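Local coordinates for scaffolding protein (Clostridium cellulolyticum, PDB 1G43) that probably attaches the bacterial cellulosome to cellulose, the crystallised fragment being the family IIIa cellulose-binding module of the scaffoldin, at residues G4-Q9 with S34-A39; L41-Y46 with I112-R117; A62-G67 with I71-K76; K82-A87 with D92-V97. All coordinates share one frame; numbering follows the deposited sequence.

Interaction 1 of 4, residues G4-Q9 with S34-A39; sequences GVVSVQ and SPINLA
I36 meets V5 and V6 near the start of the 6-11 strand, and the contact is a small apolar one. S34 and P35 lead into it. I36 comes next, and the first bond of its side chain is directed toward the 4-9 segment. With CG1 anti to the carbonyl carbon (chi1 -84°) and chi2 near 180°, the extended arm ends in CD1, the atom that touches. CD1 lies 4.0 Å from V6 CG1, a normal van der Waals distance, and the two side chains cross at a slant. The approach of CD1 to V5 is modelled too short to interpret in detail. The backbone of I36 pairs with L106, so the short 36-37 strand has its own partner in 105-106. N37 ND2 donates to the carbonyl O of G104. L38 begins a short 3-10 turn. V6 also rests on V28 of the 18-30 strand, which joins this patch to the interior. The contact sets the short 36-37/105-106 sheet against the strand 6-11 region of the beta-sandwich of this family 3 module.

Interaction 2 of 4, residues L41-Y46 with I112-R117; sequences LKLRYY and IEIQTR
L43 and I114 meet tip to tip in the middle of the domain, and L41 and I112 meet less closely beside them. The apolar contacts come first. L43 CD1 is 3.9 Å from I114 CD1. I114 CG1 stands opposite its own carbonyl carbon (chi1 -53°), with an extended chain beyond, which sends CD1 across to the leucine. L41 CD2 and I112 CG2 are 4.4 Å apart, a looser touch. The CA atoms of L43 and I114 are 10.0 Å apart, as for strands in two facing sheets. No hydrogen bond joins the two segments. Flanking side chains complete the core: V28 lies on both L41 and I112, while V97 and A148 lie on L43.

The polar contacts lie on the outer sides. R44 NH1 donates to Y46 OH over 3.0 Å, with the oxygen tilted 29° from the guanidinium plane. Beyond them, Y94 meets the Y46 ring, in what is probably the shallow groove of this family. On the other sheet R117 makes a salt bridge with D60 and a cation-pi contact with W58, consistent with the flat cellulose-binding strip known from relatives. The chemistry implies that the sheets of the sandwich are held together here by dispersion and the burial of branched aliphatic groups, with charge kept to the two outer surfaces.

Interaction 3 of 4, residues A62-G67 with I71-K76; sequences AGYMSG and IDATSK
Y64 and I71 pair across a beta hairpin formed by strands 55-66 and 69-72. They are an antiparallel hydrogen-bonded pair. Y64 N gives to I71 O at 2.9 Å, and I71 N gives back to Y64 O at 2.7 Å. Their side chains run side by side in the same direction. I71 CB sits over the centre of the tyrosine ring, 4.2 Å from the centroid, as a CH-pi contact. The ring reaches this place because CG lies between the backbone N and the carbonyl carbon (chi1 68°). The phenol OH is then held by the carbonyl O of A103, which fixes the far end of the ring. I71 CD1 lies by Y64 CE1 and is also packed tightly by S66 CB, at 3.4 Å.

Past the non-hydrogen-bonded pair G63 and D72, the second strand leaves the sheet. A73 N still makes a weak bond to A62 O. A62 N is taken by OG1 of T74 at 2.8 Å, the side-chain hydroxyl accepting the N-H where strand pairing has ended. D72 positions that threonine by an Asx turn: D72 OD1 accepts T74 N at 2.8 Å, met almost along its C-O bond.

Interaction 4 of 4, residues K82-A87 with D92-V97; sequences KAVSPA and DHYLEV. With ZN (zinc ion), chain C.
K82 and Y94 are brought together by the first torsion of the tyrosine, which places its ring between its backbone N and carbonyl carbon (chi1 71°). The ring thereby folds back over the partner strand, with K82 CB over one face and V84 CG2 at the edge. The setting is a beta hairpin of strands 77-88 and 91-99. K82 and Y94 form an antiparallel hydrogen-bonded pair: Y94 N to K82 O at 2.9 Å, and a longer return bond from K82 N. The extended lysine passes the phenol and ends in a weak salt bridge, K82 NZ to E96 OE1 at 3.3 Å. E96 also has a long, weak ion pair with R44.

At the next pair the H93 ring, set by chi1 -69°, lies alongside A83, with CD2 3.9 Å from A83 CB. V84 N reaches D92 O at 3.0 Å from above the carbonyl plane. D92 and H93 face Y47, a classic beta bulge. H93 NE2 binds a zinc ion at 2.0 Å. D92 OD1 accepts from Q49 N and from H93 ND1, which meets it in the imidazole plane at 2.6 Å, on the anti side and 35° out of the carboxylate plane.

Interaction 2 sits about 2 Å from the centre of the chain, and the other three each touch it, with centres 12 to 14 Å away. Interaction 1 does so through L38 CD1 and I112 CD1, 3.9 Å apart, and L38 also packs on Y64 of interaction 3. Interaction 3 extends the sheet of strand 111-120: G63 N probably bonds to E113 O. Interaction 4 extends the other sheet, where L43 O and Y45 O probably take V97 N and L95 N. Interactions 3 and 4 are on opposite sides of the centre, about 27 Å between centres. At the interaction 4 end, the D92 side chain is about 7 Å from the calcium ion bound by T48, D50, D127, N130 and D131.

Interaction 1 of 4, residues G4-Q9 with S34-A39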
loop_
_atom_site.group_PDB
_atom_site.type_symbol
_atom_site.label_atom_id
_atom_site.label_comp_id
_atom_site.label_asym_id
_atom_site.label_seq_id
_atom_site.Cartn_x
_atom_site.Cartn_y
_atom_site.Cartn_z
ATOM N N GLY A 4 0.060 0.610 16.325
ATOM C CA GLY A 4 -0.286 2.029 16.371
ATOM C C GLY A 4 0.897 2.986 16.297
ATOM O O GLY A 4 0.829 4.130 16.752
ATOM N N VAL A 5 1.989 2.493 15.730
ATOM C CA VAL A 5 3.200 3.264 15.542
ATOM C C VAL A 5 2.917 4.233 14.408
ATOM O O VAL A 5 3.549 5.284 14.287
ATOM C CB VAL A 5 4.346 2.309 15.197
ATOM C CG1 VAL A 5 5.344 2.969 14.253
ATOM C CG2 VAL A 5 5.042 1.889 16.499
ATOM N N VAL A 6 1.956 3.861 13.567
ATOM C CA VAL A 6 1.532 4.706 12.443
ATOM C C VAL A 6 0.033 4.572 12.230
ATOM O O VAL A 6 -0.581 3.595 12.638
ATOM C CB VAL A 6 2.260 4.340 11.122
ATOM C CG1 VAL A 6 3.741 4.412 11.339
ATOM C CG2 VAL A 6 1.856 2.955 10.635
ATOM N N SER A 7 -0.551 5.577 11.608
ATOM C CA SER A 7 -1.966 5.578 11.294
ATOM C C SER A 7 -1.979 5.550 9.762
ATOM O O SER A 7 -1.087 6.126 9.138
ATOM C CB SER A 7 -2.578 6.888 11.800
ATOM O OG SER A 7 -3.895 7.109 11.292
ATOM N N VAL A 8 -2.963 4.913 9.139
ATOM C CA VAL A 8 -2.973 4.905 7.668
ATOM C C VAL A 8 -4.322 5.171 6.994
ATOM O O VAL A 8 -5.351 4.656 7.422
ATOM C CB VAL A 8 -2.448 3.567 7.112
ATOM C CG1 VAL A 8 -2.497 3.601 5.567
ATOM C CG2 VAL A 8 -1.035 3.297 7.629
ATOM N N GLN A 9 -4.319 5.989 5.957
ATOM C CA GLN A 9 -5.537 6.257 5.214
ATOM C C GLN A 9 -5.369 5.710 3.812
ATOM O O GLN A 9 -4.242 5.587 3.305
ATOM C CB GLN A 9 -5.850 7.740 5.178
ATOM C CG GLN A 9 -6.601 8.200 6.396
ATOM C CD GLN A 9 -7.018 9.641 6.282
ATOM O OE1 GLN A 9 -6.181 10.540 6.128
ATOM N NE2 GLN A 9 -8.307 9.877 6.341
ATOM N N SER A 34 8.630 9.166 17.565
ATOM C CA SER A 34 10.025 9.274 17.103
ATOM C C SER A 34 10.134 8.894 15.620
ATOM O O SER A 34 9.343 8.086 15.122
ATOM C CB SER A 34 10.964 8.394 17.936
ATOM O OG SER A 34 10.667 7.026 17.761
ATOM N N PRO A 35 11.128 9.475 14.911
ATOM C CA PRO A 35 11.338 9.214 13.486
ATOM C C PRO A 35 11.251 7.755 13.186
ATOM O O PRO A 35 11.461 6.897 14.063
ATOM C CB PRO A 35 12.743 9.767 13.204
ATOM C CG PRO A 35 12.872 10.911 14.221
ATOM C CD PRO A 35 12.276 10.210 15.476
ATOM N N ILE A 36 10.892 7.486 11.935
ATOM C CA ILE A 36 10.790 6.127 11.474
ATOM C C ILE A 36 11.491 6.039 10.146
ATOM O O ILE A 36 11.340 6.894 9.267
ATOM C CB ILE A 36 9.348 5.684 11.362
ATOM C CG1 ILE A 36 8.870 5.214 12.725
ATOM C CG2 ILE A 36 9.222 4.594 10.343
ATOM C CD1 ILE A 36 7.455 4.769 12.723
ATOM N N ASN A 37 12.296 4.995 10.040
ATOM C CA ASN A 37 13.059 4.754 8.852
ATOM C C ASN A 37 12.184 4.138 7.773
ATOM O O ASN A 37 11.835 2.963 7.843
ATOM C CB ASN A 37 14.200 3.817 9.187
ATOM C CG ASN A 37 15.152 3.665 8.051
ATOM O OD1 ASN A 37 16.024 2.801 8.095
ATOM N ND2 ASN A 37 15.004 4.507 7.014
ATOM N N LEU A 38 11.846 4.933 6.771
ATOM C CA LEU A 38 11.013 4.450 5.684
ATOM C C LEU A 38 11.455 3.085 5.179
ATOM O O LEU A 38 10.655 2.321 4.630
ATOM C CB LEU A 38 11.007 5.466 4.558
ATOM C CG LEU A 38 10.377 6.755 5.042
ATOM C CD1 LEU A 38 10.386 7.754 3.901
ATOM C CD2 LEU A 38 8.946 6.501 5.539
ATOM N N ALA A 39 12.717 2.747 5.392
ATOM C CA ALA A 39 13.199 1.433 4.971
ATOM C C ALA A 39 12.433 0.299 5.674
ATOM O O ALA A 39 12.273 -0.794 5.132
ATOM C CB ALA A 39 14.691 1.308 5.279
#

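Interaction 2 of 4, residues L41-Y46 with I112-R117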
loop_
_atom_site.group_PDB
_atom_site.type_symbol
_atom_site.label_atom_id
_atom_site.label_comp_id
_atom_site.label_asym_id
_atom_site.label_seq_id
_atom_site.Cartn_x
_atom_site.Cartn_y
_atom_site.Cartn_z
ATOM N N LEU A 41 9.253 0.454 6.695
ATOM C CA LEU A 41 7.828 0.499 6.452
ATOM C C LEU A 41 7.362 -0.334 5.262
ATOM O O LEU A 41 7.774 -0.082 4.147
ATOM C CB LEU A 41 7.425 1.955 6.255
ATOM C CG LEU A 41 5.967 2.329 5.998
ATOM C CD1 LEU A 41 5.100 1.956 7.204
ATOM C CD2 LEU A 41 5.899 3.813 5.735
ATOM N N LYS A 42 6.526 -1.340 5.514
ATOM C CA LYS A 42 5.940 -2.149 4.441
ATOM C C LYS A 42 4.420 -1.927 4.441
ATOM O O LYS A 42 3.807 -1.658 5.478
ATOM C CB LYS A 42 6.210 -3.641 4.611
ATOM C CG LYS A 42 7.667 -4.045 4.469
ATOM C CD LYS A 42 8.227 -3.582 3.160
ATOM C CE LYS A 42 9.668 -4.021 3.032
ATOM N NZ LYS A 42 10.548 -3.396 4.048
ATOM N N LEU A 43 3.821 -2.020 3.265
ATOM C CA LEU A 43 2.390 -1.850 3.124
ATOM C C LEU A 43 1.905 -3.043 2.295
ATOM O O LEU A 43 2.597 -3.484 1.368
ATOM C CB LEU A 43 2.097 -0.511 2.428
ATOM C CG LEU A 43 2.309 0.731 3.300
ATOM C CD1 LEU A 43 2.519 1.966 2.460
ATOM C CD2 LEU A 43 1.109 0.910 4.217
ATOM N N ARG A 44 0.735 -3.571 2.635
ATOM C CA ARG A 44 0.176 -4.705 1.918
ATOM C C ARG A 44 -1.264 -4.509 1.440
ATOM O O ARG A 44 -2.094 -3.919 2.139
ATOM C CB ARG A 44 0.217 -5.942 2.791
ATOM C CG ARG A 44 1.591 -6.407 3.163
ATOM C CD ARG A 44 1.452 -7.710 3.885
ATOM N NE ARG A 44 2.722 -8.361 4.091
ATOM C CZ ARG A 44 2.890 -9.366 4.944
ATOM N NH1 ARG A 44 1.852 -9.810 5.639
ATOM N NH2 ARG A 44 4.086 -9.912 5.120
ATOM N N TYR A 45 -1.560 -5.038 0.255
ATOM C CA TYR A 45 -2.897 -4.932 -0.352
ATOM C C TYR A 45 -3.290 -6.318 -0.847
ATOM O O TYR A 45 -2.721 -6.808 -1.808
ATOM C CB TYR A 45 -2.868 -3.957 -1.536
ATOM C CG TYR A 45 -4.224 -3.724 -2.186
ATOM C CD1 TYR A 45 -5.067 -2.729 -1.730
ATOM C CD2 TYR A 45 -4.675 -4.540 -3.217
ATOM C CE1 TYR A 45 -6.340 -2.551 -2.275
ATOM C CE2 TYR A 45 -5.950 -4.371 -3.777
ATOM C CZ TYR A 45 -6.778 -3.373 -3.289
ATOM O OH TYR A 45 -8.055 -3.223 -3.773
ATOM N N TYR A 46 -4.287 -6.918 -0.217
ATOM C CA TYR A 46 -4.707 -8.271 -0.561
ATOM C C TYR A 46 -5.774 -8.410 -1.659
ATOM O O TYR A 46 -6.762 -7.708 -1.652
ATOM C CB TYR A 46 -5.144 -8.975 0.716
ATOM C CG TYR A 46 -4.008 -9.193 1.710
ATOM C CD1 TYR A 46 -3.558 -8.163 2.542
ATOM C CD2 TYR A 46 -3.393 -10.432 1.810
ATOM C CE1 TYR A 46 -2.523 -8.370 3.460
ATOM C CE2 TYR A 46 -2.359 -10.655 2.710
ATOM C CZ TYR A 46 -1.927 -9.624 3.538
ATOM O OH TYR A 46 -0.919 -9.884 4.444
ATOM N N ILE A 112 3.582 10.509 4.942
ATOM C CA ILE A 112 4.108 10.206 3.633
ATOM C C ILE A 112 2.932 9.738 2.766
ATOM O O ILE A 112 2.122 8.911 3.191
ATOM C CB ILE A 112 5.213 9.106 3.683
ATOM C CG1 ILE A 112 5.773 8.881 2.265
ATOM C CG2 ILE A 112 4.662 7.838 4.344
ATOM C CD1 ILE A 112 6.849 7.802 2.201
ATOM N N GLU A 113 2.823 10.291 1.563
ATOM C CA GLU A 113 1.769 9.903 0.641
ATOM C C GLU A 113 2.401 9.019 -0.425
ATOM O O GLU A 113 3.427 9.357 -0.990
ATOM C CB GLU A 113 1.122 11.124 0.004
ATOM C CG GLU A 113 -0.001 10.736 -0.952
ATOM C CD GLU A 113 -0.742 11.931 -1.535
ATOM O OE1 GLU A 113 -0.310 13.089 -1.304
ATOM O OE2 GLU A 113 -1.758 11.711 -2.226
ATOM N N ILE A 114 1.782 7.874 -0.679
ATOM C CA ILE A 114 2.302 6.901 -1.620
ATOM C C ILE A 114 1.213 6.446 -2.588
ATOM O O ILE A 114 0.310 5.713 -2.194
ATOM C CB ILE A 114 2.832 5.691 -0.848
ATOM C CG1 ILE A 114 3.813 6.163 0.221
ATOM C CG2 ILE A 114 3.505 4.721 -1.790
ATOM C CD1 ILE A 114 4.450 5.048 0.990
ATOM N N GLN A 115 1.305 6.864 -3.848
ATOM C CA GLN A 115 0.293 6.512 -4.840
ATOM C C GLN A 115 0.836 5.504 -5.794
ATOM O O GLN A 115 1.821 5.746 -6.473
ATOM C CB GLN A 115 -0.220 7.749 -5.574
ATOM C CG GLN A 115 -0.830 8.763 -4.597
ATOM C CD GLN A 115 -1.553 9.913 -5.292
ATOM O OE1 GLN A 115 -0.947 10.723 -5.986
ATOM N NE2 GLN A 115 -2.860 9.983 -5.099
ATOM N N THR A 116 0.164 4.360 -5.822
ATOM C CA THR A 116 0.590 3.238 -6.628
ATOM C C THR A 116 -0.535 2.611 -7.433
ATOM O O THR A 116 -1.734 2.795 -7.155
ATOM C CB THR A 116 1.161 2.106 -5.738
ATOM O OG1 THR A 116 0.068 1.377 -5.160
ATOM C CG2 THR A 116 2.018 2.671 -4.591
ATOM N N ARG A 117 -0.119 1.844 -8.435
ATOM C CA ARG A 117 -1.057 1.123 -9.257
ATOM C C ARG A 117 -0.337 -0.045 -9.904
ATOM O O ARG A 117 0.892 -0.073 -9.970
ATOM C CB ARG A 117 -1.687 2.050 -10.321
ATOM C CG ARG A 117 -0.867 2.270 -11.611
ATOM C CD ARG A 117 -1.439 3.418 -12.452
ATOM N NE ARG A 117 -0.351 4.216 -12.988
ATOM C CZ ARG A 117 0.067 4.166 -14.238
ATOM N NH1 ARG A 117 -0.524 3.359 -15.113
ATOM N NH2 ARG A 117 1.106 4.886 -14.603
#

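Interaction 3 of 4, residues A62-G67 with I71-K76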
loop_
_atom_site.group_PDB
_atom_site.type_symbol
_atom_site.label_atom_id
_atom_site.label_comp_id
_atom_site.label_asym_id
_atom_site.label_seq_id
_atom_site.Cartn_x
_atom_site.Cartn_y
_atom_site.Cartn_z
ATOM N N ALA A 62 5.204 9.774 -4.666
ATOM C CA ALA A 62 5.434 9.515 -3.257
ATOM C C ALA A 62 6.243 10.679 -2.729
ATOM O O ALA A 62 7.222 11.102 -3.357
ATOM C CB ALA A 62 6.182 8.215 -3.058
ATOM N N GLY A 63 5.843 11.197 -1.576
ATOM C CA GLY A 63 6.562 12.322 -1.017
ATOM C C GLY A 63 6.234 12.643 0.419
ATOM O O GLY A 63 5.235 12.150 0.970
ATOM N N TYR A 64 7.097 13.462 1.031
ATOM C CA TYR A 64 6.908 13.885 2.417
ATOM C C TYR A 64 7.792 15.063 2.834
ATOM O O TYR A 64 8.794 15.392 2.196
ATOM C CB TYR A 64 7.118 12.715 3.378
ATOM C CG TYR A 64 8.547 12.231 3.450
ATOM C CD1 TYR A 64 9.446 12.779 4.369
ATOM C CD2 TYR A 64 9.006 11.239 2.596
ATOM C CE1 TYR A 64 10.773 12.344 4.431
ATOM C CE2 TYR A 64 10.314 10.803 2.651
ATOM C CZ TYR A 64 11.195 11.355 3.573
ATOM O OH TYR A 64 12.488 10.884 3.654
ATOM N N MET A 65 7.388 15.684 3.933
ATOM C CA MET A 65 8.055 16.836 4.504
ATOM C C MET A 65 9.059 16.415 5.549
ATOM O O MET A 65 8.746 15.628 6.446
ATOM C CB MET A 65 7.012 17.748 5.136
ATOM C CG MET A 65 6.139 18.419 4.097
ATOM S SD MET A 65 7.125 19.689 3.303
ATOM C CE MET A 65 6.811 21.019 4.572
ATOM N N SER A 66 10.279 16.923 5.406
ATOM C CA SER A 66 11.364 16.646 6.346
ATOM C C SER A 66 11.714 18.057 6.804
ATOM O O SER A 66 12.327 18.825 6.052
ATOM C CB SER A 66 12.549 16.017 5.606
ATOM O OG SER A 66 13.325 15.179 6.450
ATOM N N GLY A 67 11.285 18.433 8.008
ATOM C CA GLY A 67 11.586 19.780 8.468
ATOM C C GLY A 67 10.800 20.689 7.541
ATOM O O GLY A 67 9.582 20.553 7.457
ATOM N N ILE A 71 10.368 16.356 0.265
ATOM C CA ILE A 71 11.131 15.253 -0.315
ATOM C C ILE A 71 10.289 14.371 -1.240
ATOM O O ILE A 71 9.254 13.821 -0.833
ATOM C CB ILE A 71 11.723 14.396 0.811
ATOM C CG1 ILE A 71 12.704 15.242 1.610
ATOM C CG2 ILE A 71 12.414 13.173 0.257
ATOM C CD1 ILE A 71 13.396 14.485 2.687
ATOM N N ASP A 72 10.728 14.236 -2.483
ATOM C CA ASP A 72 9.994 13.415 -3.451
ATOM C C ASP A 72 10.641 12.025 -3.456
ATOM O O ASP A 72 11.740 11.822 -3.977
ATOM C CB ASP A 72 10.070 14.038 -4.845
ATOM C CG ASP A 72 9.283 13.245 -5.892
ATOM O OD1 ASP A 72 9.432 12.000 -5.940
ATOM O OD2 ASP A 72 8.520 13.870 -6.670
ATOM N N ALA A 73 9.951 11.064 -2.873
ATOM C CA ALA A 73 10.494 9.737 -2.814
ATOM C C ALA A 73 9.920 8.823 -3.894
ATOM O O ALA A 73 10.132 7.624 -3.863
ATOM C CB ALA A 73 10.219 9.173 -1.444
ATOM N N THR A 74 9.196 9.400 -4.850
ATOM C CA THR A 74 8.565 8.614 -5.928
ATOM C C THR A 74 9.414 7.480 -6.527
ATOM O O THR A 74 8.958 6.336 -6.625
ATOM C CB THR A 74 8.112 9.519 -7.064
ATOM O OG1 THR A 74 7.108 10.408 -6.574
ATOM C CG2 THR A 74 7.529 8.691 -8.208
ATOM N N SER A 75 10.643 7.790 -6.905
ATOM C CA SER A 75 11.510 6.788 -7.493
ATOM C C SER A 75 12.034 5.755 -6.490
ATOM O O SER A 75 12.611 4.759 -6.898
ATOM C CB SER A 75 12.708 7.471 -8.214
ATOM O OG SER A 75 13.581 8.126 -7.297
ATOM N N LYS A 76 11.829 5.976 -5.193
ATOM C CA LYS A 76 12.307 5.056 -4.167
ATOM C C LYS A 76 11.339 3.975 -3.717
ATOM O O LYS A 76 11.657 3.188 -2.830
ATOM C CB LYS A 76 12.722 5.826 -2.916
ATOM C CG LYS A 76 14.168 6.195 -2.902
ATOM C CD LYS A 76 14.428 7.529 -3.517
ATOM C CE LYS A 76 15.922 7.745 -3.657
ATOM N NZ LYS A 76 16.206 9.193 -3.692
#

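Interaction 4 of 4, residues K82-A87 with D92-V97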
loop_
_atom_site.group_PDB
_atom_site.type_symbol
_atom_site.label_atom_id
_atom_site.label_comp_id
_atom_site.label_asym_id
_atom_site.label_seq_id
_atom_site.Cartn_x
_atom_site.Cartn_y
_atom_site.Cartn_z
ATOM N N LYS A 82 3.285 -11.381 -3.977
ATOM C CA LYS A 82 3.556 -12.689 -3.388
ATOM C C LYS A 82 2.285 -13.467 -3.091
ATOM O O LYS A 82 1.237 -12.882 -2.909
ATOM C CB LYS A 82 4.363 -12.478 -2.114
ATOM C CG LYS A 82 5.454 -11.426 -2.270
ATOM C CD LYS A 82 6.349 -11.284 -1.021
ATOM C CE LYS A 82 7.351 -10.142 -1.250
ATOM N NZ LYS A 82 8.469 -10.146 -0.296
ATOM N N ALA A 83 2.383 -14.787 -3.035
ATOM C CA ALA A 83 1.215 -15.595 -2.760
ATOM C C ALA A 83 0.851 -15.617 -1.280
ATOM O O ALA A 83 1.676 -15.353 -0.401
ATOM C CB ALA A 83 1.438 -17.000 -3.232
ATOM N N VAL A 84 -0.418 -15.914 -1.023
ATOM C CA VAL A 84 -0.927 -16.029 0.331
ATOM C C VAL A 84 -1.156 -17.526 0.468
ATOM O O VAL A 84 -2.058 -18.087 -0.145
ATOM C CB VAL A 84 -2.260 -15.299 0.521
ATOM C CG1 VAL A 84 -2.667 -15.352 1.988
ATOM C CG2 VAL A 84 -2.158 -13.859 0.049
ATOM N N SER A 85 -0.299 -18.182 1.238
ATOM C CA SER A 85 -0.403 -19.635 1.455
ATOM C C SER A 85 -0.657 -19.828 2.950
ATOM O O SER A 85 0.128 -19.363 3.773
ATOM C CB SER A 85 0.912 -20.325 1.072
ATOM O OG SER A 85 0.691 -21.601 0.495
ATOM N N PRO A 86 -1.781 -20.464 3.315
ATOM C CA PRO A 86 -2.774 -20.978 2.362
ATOM C C PRO A 86 -3.719 -19.852 1.933
ATOM O O PRO A 86 -3.911 -18.879 2.662
ATOM C CB PRO A 86 -3.493 -22.065 3.168
ATOM C CG PRO A 86 -3.520 -21.463 4.557
ATOM C CD PRO A 86 -2.111 -20.860 4.698
ATOM N N ALA A 87 -4.292 -19.993 0.746
ATOM C CA ALA A 87 -5.233 -19.005 0.203
ATOM C C ALA A 87 -6.484 -18.918 1.061
ATOM O O ALA A 87 -6.971 -19.947 1.510
ATOM C CB ALA A 87 -5.626 -19.403 -1.224
ATOM N N ASP A 92 -5.732 -14.522 -2.534
ATOM C CA ASP A 92 -4.738 -15.535 -2.855
ATOM C C ASP A 92 -3.353 -14.929 -3.121
ATOM O O ASP A 92 -2.380 -15.662 -3.268
ATOM C CB ASP A 92 -5.162 -16.437 -4.027
ATOM C CG ASP A 92 -5.609 -15.668 -5.258
ATOM O OD1 ASP A 92 -4.898 -14.768 -5.715
ATOM O OD2 ASP A 92 -6.676 -15.984 -5.787
ATOM N N HIS A 93 -3.267 -13.599 -3.183
ATOM C CA HIS A 93 -1.985 -12.916 -3.377
ATOM C C HIS A 93 -2.031 -11.549 -2.714
ATOM O O HIS A 93 -3.089 -11.086 -2.293
ATOM C CB HIS A 93 -1.646 -12.722 -4.866
ATOM C CG HIS A 93 -1.334 -13.990 -5.582
ATOM N ND1 HIS A 93 -2.311 -14.823 -6.086
ATOM C CD2 HIS A 93 -0.152 -14.594 -5.842
ATOM C CE1 HIS A 93 -1.744 -15.882 -6.626
ATOM N NE2 HIS A 93 -0.434 -15.768 -6.492
ATOM N N TYR A 94 -0.892 -10.884 -2.632
ATOM C CA TYR A 94 -0.902 -9.580 -2.040
ATOM C C TYR A 94 0.196 -8.703 -2.577
ATOM O O TYR A 94 1.282 -9.169 -2.884
ATOM C CB TYR A 94 -0.821 -9.680 -0.511
ATOM C CG TYR A 94 0.510 -10.130 0.093
ATOM C CD1 TYR A 94 1.498 -9.199 0.445
ATOM C CD2 TYR A 94 0.748 -11.478 0.390
ATOM C CE1 TYR A 94 2.675 -9.592 1.082
ATOM C CE2 TYR A 94 1.923 -11.880 1.028
ATOM C CZ TYR A 94 2.874 -10.935 1.368
ATOM O OH TYR A 94 4.026 -11.336 1.976
ATOM N N LEU A 95 -0.107 -7.426 -2.728
ATOM C CA LEU A 95 0.882 -6.472 -3.173
ATOM C C LEU A 95 1.642 -6.059 -1.927
ATOM O O LEU A 95 1.045 -5.894 -0.884
ATOM C CB LEU A 95 0.210 -5.227 -3.770
ATOM C CG LEU A 95 1.034 -3.929 -3.817
ATOM C CD1 LEU A 95 2.350 -4.096 -4.586
ATOM C CD2 LEU A 95 0.174 -2.853 -4.433
ATOM N N GLU A 96 2.954 -5.929 -2.024
ATOM C CA GLU A 96 3.715 -5.443 -0.892
ATOM C C GLU A 96 4.478 -4.234 -1.364
ATOM O O GLU A 96 5.303 -4.336 -2.256
ATOM C CB GLU A 96 4.700 -6.464 -0.344
ATOM C CG GLU A 96 5.434 -5.910 0.870
ATOM C CD GLU A 96 6.323 -6.932 1.537
ATOM O OE1 GLU A 96 7.360 -7.292 0.946
ATOM O OE2 GLU A 96 5.972 -7.382 2.642
ATOM N N VAL A 97 4.175 -3.082 -0.779
ATOM C CA VAL A 97 4.857 -1.850 -1.136
ATOM C C VAL A 97 5.991 -1.597 -0.147
ATOM O O VAL A 97 5.800 -1.691 1.070
ATOM C CB VAL A 97 3.877 -0.662 -1.138
ATOM C CG1 VAL A 97 4.590 0.599 -1.541
ATOM C CG2 VAL A 97 2.751 -0.921 -2.106
HETATM ZN ZN ZN C . 1.011 -16.843 -7.317
HETATM O O HOH W 1 0.804 -17.897 -8.332
#